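Local coordinates for LRR receptor-like serine/threonine-protein kinase RGI3 (Arabidopsis thaliana, PDB 5HZ0), which serves as a cell-surface receptor kinase for RGF peptide hormones, which maintain the root stem cell niche, and pairs with SERK co-receptors once the peptide is bound, at residues N95-H100 against F117-S122; L65-D70 against T89-T94. The protein carries 5 engineered substitutions. All coordinates share one frame; numbering follows the deposited sequence.

Contact 1 (N95-H100 against F117-S122); sequences NNLEGH and FDNKLS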
# COMPACT_ATOMS: atom_id res chain seq x y z
N ASN A 95 23.57 -13.77 12.27
CA ASN A 95 23.79 -14.57 13.47
C ASN A 95 22.99 -13.93 14.61
O ASN A 95 22.15 -13.06 14.39
CB ASN A 95 25.27 -14.58 13.85
CG ASN A 95 26.11 -15.51 12.97
OD1 ASN A 95 25.80 -16.68 12.83
ND2 ASN A 95 27.17 -14.98 12.40
N ASN A 96 23.23 -14.39 15.84
CA ASN A 96 22.64 -13.73 17.01
C ASN A 96 23.49 -12.78 17.85
O ASN A 96 23.09 -12.37 18.94
CB ASN A 96 21.87 -14.72 17.85
CG ASN A 96 20.59 -15.10 17.19
OD1 ASN A 96 19.73 -14.24 16.99
ND2 ASN A 96 20.46 -16.36 16.80
N LEU A 97 24.67 -12.46 17.34
CA LEU A 97 25.67 -11.70 18.08
C LEU A 97 25.16 -10.43 18.73
O LEU A 97 24.38 -9.68 18.14
CB LEU A 97 26.83 -11.37 17.15
CG LEU A 97 27.47 -12.65 16.64
CD1 LEU A 97 28.21 -12.43 15.32
CD2 LEU A 97 28.40 -13.20 17.72
N GLU A 98 25.60 -10.20 19.96
CA GLU A 98 25.22 -8.98 20.67
C GLU A 98 26.43 -8.22 21.19
O GLU A 98 27.57 -8.66 21.02
CB GLU A 98 24.25 -9.29 21.80
CG GLU A 98 24.57 -10.56 22.54
CD GLU A 98 23.78 -10.68 23.84
OE1 GLU A 98 23.73 -11.80 24.40
OE2 GLU A 98 23.23 -9.65 24.31
N GLY A 99 26.18 -7.08 21.81
CA GLY A 99 27.26 -6.25 22.31
C GLY A 99 27.69 -5.15 21.36
O GLY A 99 27.08 -4.92 20.31
N HIS A 100 28.74 -4.44 21.76
CA HIS A 100 29.33 -3.39 20.95
C HIS A 100 30.29 -3.93 19.91
O HIS A 100 30.82 -5.03 20.03
CB HIS A 100 30.08 -2.39 21.84
CG HIS A 100 29.19 -1.58 22.72
ND1 HIS A 100 29.19 -0.19 22.72
CD2 HIS A 100 28.28 -1.94 23.65
CE1 HIS A 100 28.32 0.25 23.60
NE2 HIS A 100 27.74 -0.79 24.18
N PHE A 117 26.02 -7.38 9.32
CA PHE A 117 24.58 -7.15 9.18
C PHE A 117 23.70 -8.30 9.66
O PHE A 117 24.17 -9.43 9.82
CB PHE A 117 24.23 -6.74 7.74
CG PHE A 117 24.40 -7.84 6.72
CD1 PHE A 117 23.38 -8.73 6.45
CD2 PHE A 117 25.59 -7.96 6.01
CE1 PHE A 117 23.53 -9.73 5.50
CE2 PHE A 117 25.74 -8.96 5.06
CZ PHE A 117 24.72 -9.84 4.81
N ASP A 118 22.43 -8.01 9.92
CA ASP A 118 21.47 -9.00 10.42
C ASP A 118 21.92 -9.70 11.72
O ASP A 118 22.03 -10.93 11.79
CB ASP A 118 21.11 -10.04 9.35
CG ASP A 118 20.18 -9.47 8.28
OD1 ASP A 118 19.39 -8.57 8.59
OD2 ASP A 118 20.25 -9.93 7.12
N ASN A 119 22.20 -8.89 12.74
CA ASN A 119 22.57 -9.43 14.04
C ASN A 119 21.75 -8.78 15.14
O ASN A 119 20.76 -8.10 14.89
CB ASN A 119 24.06 -9.26 14.30
CG ASN A 119 24.88 -10.36 13.69
OD1 ASN A 119 24.52 -11.52 13.77
ND2 ASN A 119 25.99 -9.99 13.05
N LYS A 120 22.13 -9.07 16.38
CA LYS A 120 21.58 -8.38 17.55
C LYS A 120 22.47 -7.27 18.14
O LYS A 120 22.28 -6.89 19.29
CB LYS A 120 21.11 -9.37 18.60
CG LYS A 120 19.80 -10.03 18.23
CD LYS A 120 19.58 -11.23 19.11
CE LYS A 120 18.13 -11.34 19.57
NZ LYS A 120 18.01 -12.45 20.57
N LEU A 121 23.50 -6.85 17.40
CA LEU A 121 24.48 -5.87 17.89
C LEU A 121 23.89 -4.55 18.40
O LEU A 121 22.86 -4.09 17.91
CB LEU A 121 25.52 -5.55 16.80
CG LEU A 121 26.30 -6.70 16.18
CD1 LEU A 121 27.23 -6.17 15.09
CD2 LEU A 121 27.07 -7.48 17.24
N SER A 122 24.56 -3.96 19.38
CA SER A 122 24.12 -2.69 19.98
C SER A 122 25.29 -1.73 20.12
O SER A 122 26.39 -2.00 19.65
CB SER A 122 23.44 -2.94 21.33
OG SER A 122 24.15 -3.90 22.11
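Asn119 and Asn95 meet at the tight end of this contact. OD1 of Asn119 lies 2.9 Å from Asn95 N in a weak, bent hydrogen bond. The same N-H also reaches Asp118 O at 3.3 Å, with an angle of 141° at the hydrogen. CG of Asn119 stands anti to its carbonyl carbon (chi1 -84°), and this lays the amide alongside Leu97, with ND2 4.0 Å from Leu97 CD1. Next along the chain, Leu121 CD2 packs 3.9 Å from Leu97 CB. Both asparagines occupy the consensus Asn position of leucine-rich repeats. ND2 of Asn95 binds Leu92 O, and ND2 of Asn119 weakly binds Leu116 O.

The solvent side is looser. Lys120 runs beside Asn96, pointing the same way, with its CD 3.7 Å from Asn96 OD1. Lys120 NZ stays 6.9 Å from Glu98 OE1, so no salt bridge forms. A weak bond from Lys120 N to Leu97 O links the backbones midway. Further along they join again: Ser122 N donates to Gly99 O almost straight (171°). Gly99 has backbone angles that call for glycine, as in the plant-type repeat.

Asp118 OD1 holds the backbone of the bound peptide. The two loops follow strands 89-91 and 113-115. Backbone bonds to Leu73 and Gly75 on one flank, and to Gly141 on the other, continue the stack of coils.

Contact 2 (L65-D70 against T89-T94); sequences LLDLSD and TLSLNT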
# COMPACT_ATOMS: atom_id res chain seq x y z
N LEU A 65 40.82 -14.59 5.62
CA LEU A 65 39.36 -14.67 5.62
C LEU A 65 38.84 -15.39 6.87
O LEU A 65 39.34 -16.45 7.24
CB LEU A 65 38.86 -15.36 4.35
CG LEU A 65 37.34 -15.32 4.10
CD1 LEU A 65 37.04 -15.19 2.61
CD2 LEU A 65 36.63 -16.54 4.68
N LEU A 66 37.83 -14.81 7.51
CA LEU A 66 37.03 -15.52 8.50
C LEU A 66 35.56 -15.30 8.15
O LEU A 66 35.07 -14.17 8.20
CB LEU A 66 37.32 -15.01 9.92
CG LEU A 66 36.55 -15.62 11.11
CD1 LEU A 66 36.91 -17.09 11.35
CD2 LEU A 66 36.78 -14.81 12.40
N ASP A 67 34.85 -16.35 7.75
CA ASP A 67 33.42 -16.22 7.51
C ASP A 67 32.64 -17.20 8.39
O ASP A 67 32.66 -18.41 8.17
CB ASP A 67 33.09 -16.45 6.04
CG ASP A 67 31.59 -16.52 5.78
OD1 ASP A 67 30.82 -15.88 6.50
OD2 ASP A 67 31.18 -17.23 4.84
N LEU A 68 31.99 -16.65 9.41
CA LEU A 68 31.12 -17.40 10.30
C LEU A 68 29.63 -17.18 10.03
O LEU A 68 28.78 -17.58 10.82
CB LEU A 68 31.51 -17.17 11.75
CG LEU A 68 32.91 -17.76 11.99
CD1 LEU A 68 33.46 -17.36 13.36
CD2 LEU A 68 32.90 -19.27 11.84
N SER A 69 29.34 -16.49 8.93
CA SER A 69 27.99 -16.00 8.63
C SER A 69 26.94 -17.09 8.44
O SER A 69 27.25 -18.25 8.18
CB SER A 69 28.00 -15.11 7.39
OG SER A 69 28.17 -15.90 6.23
N ASP A 70 25.68 -16.67 8.61
CA ASP A 70 24.52 -17.54 8.44
C ASP A 70 24.49 -18.71 9.41
O ASP A 70 24.19 -19.85 9.04
CB ASP A 70 24.40 -18.03 6.99
CG ASP A 70 22.99 -18.51 6.66
OD1 ASP A 70 22.04 -18.12 7.39
OD2 ASP A 70 22.85 -19.28 5.68
N THR A 89 39.04 -10.11 5.29
CA THR A 89 37.61 -10.33 5.24
C THR A 89 37.18 -10.86 6.59
O THR A 89 37.76 -11.80 7.12
CB THR A 89 37.20 -11.36 4.18
OG1 THR A 89 37.47 -10.84 2.89
CG2 THR A 89 35.70 -11.67 4.29
N LEU A 90 36.17 -10.22 7.15
CA LEU A 90 35.51 -10.74 8.33
C LEU A 90 34.03 -10.75 8.00
O LEU A 90 33.43 -9.69 7.87
CB LEU A 90 35.80 -9.81 9.52
CG LEU A 90 35.12 -10.05 10.87
CD1 LEU A 90 35.51 -11.40 11.45
CD2 LEU A 90 35.44 -8.92 11.85
N SER A 91 33.43 -11.94 7.85
CA SER A 91 31.98 -12.03 7.72
C SER A 91 31.33 -12.67 8.95
O SER A 91 31.40 -13.89 9.14
CB SER A 91 31.58 -12.83 6.48
OG SER A 91 32.25 -12.36 5.34
N LEU A 92 30.71 -11.85 9.78
CA LEU A 92 29.91 -12.32 10.91
C LEU A 92 28.38 -12.24 10.74
O LEU A 92 27.63 -12.59 11.65
CB LEU A 92 30.37 -11.66 12.21
CG LEU A 92 31.83 -11.97 12.49
CD1 LEU A 92 32.32 -11.27 13.74
CD2 LEU A 92 32.06 -13.48 12.59
N ASN A 93 27.92 -11.79 9.58
CA ASN A 93 26.51 -11.47 9.36
C ASN A 93 25.53 -12.64 9.50
O ASN A 93 25.91 -13.80 9.40
CB ASN A 93 26.35 -10.86 7.97
CG ASN A 93 26.76 -11.82 6.86
OD1 ASN A 93 27.94 -12.02 6.60
ND2 ASN A 93 25.78 -12.42 6.20
N THR A 94 24.26 -12.30 9.75
CA THR A 94 23.18 -13.27 9.93
C THR A 94 23.47 -14.28 11.05
O THR A 94 23.57 -15.48 10.80
CB THR A 94 22.89 -14.04 8.64
OG1 THR A 94 23.25 -13.25 7.50
CG2 THR A 94 21.41 -14.42 8.58
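Leu66 and Ser91 join two neighbouring parallel strands, 65-67 and 89-91, whose axes differ by 6°. Leu66 N donates to Thr89 O at 3.0 Å. Its own O takes Ser91 N at 2.8 Å. Leu68 N then reaches Ser91 O at 2.8 Å, and beyond the strands Asp70 N binds Asn93 O.

Leu66 and Leu90 point into the core, where Leu66 CD2 and Leu90 CD1 lie 3.8 Å apart. Leu68 and Leu92 pack side by side further along. Leu65, Asp67, Thr89 and Ser91 line the other face, the concave surface of the solenoid.

Asp67 can be followed outward. Its CB lies 3.9 Å from Ser91 CB. CG is anti to the backbone N (chi1 172°) and also rests against Ser91 CB. OD1 also lies against Ser91 CB, but its hydrogen bonds go back to its own segment. It accepts Ser69 N at 2.9 Å from above the carboxylate plane, which makes an Asx turn. It also takes Ser69 OG at 2.7 Å through its syn lone pair. OD2 takes a weak bond from Ser45 OG in the preceding coil. An alanine here would probably leave Ser69 N and OG without their shared acceptor and let the turn after the strand relax.

Thr94 packs on an acidic side chain of the bound peptide. Leu66, Leu68, Leu90 and Leu92 pack in the core, while the concave face is mixed, with Leu65 on Thr89 beside the polar Asp67 and Ser91. The two bonds to Asp67 OD1 are consistent with a fixed turn just after strand 65-67.

Overall arrangement
From the N terminus, the chain first runs through 65-70, loops through eighteen residues, and closes contact 2 at 89-94. Contact 1 opens at the very next residue, with 95-100; sixteen residues later 117-122 closes it. The two loops therefore follow in series and neither nests nor crosses. Contact 2 ties predicted repeat 4 to repeat 5 through their strands and the first residues after them. Contact 1 ties repeat 5 to repeat 6 through the turns beyond the strands. The contacts also touch: Phe117 O probably bonds Thr94 N, and the side-chain amides of Asn95 and Asn119 weakly bind Leu68 O and Leu92 O, one repeat back. Together they link three consecutive coils of the extracellular leucine-rich repeat solenoid.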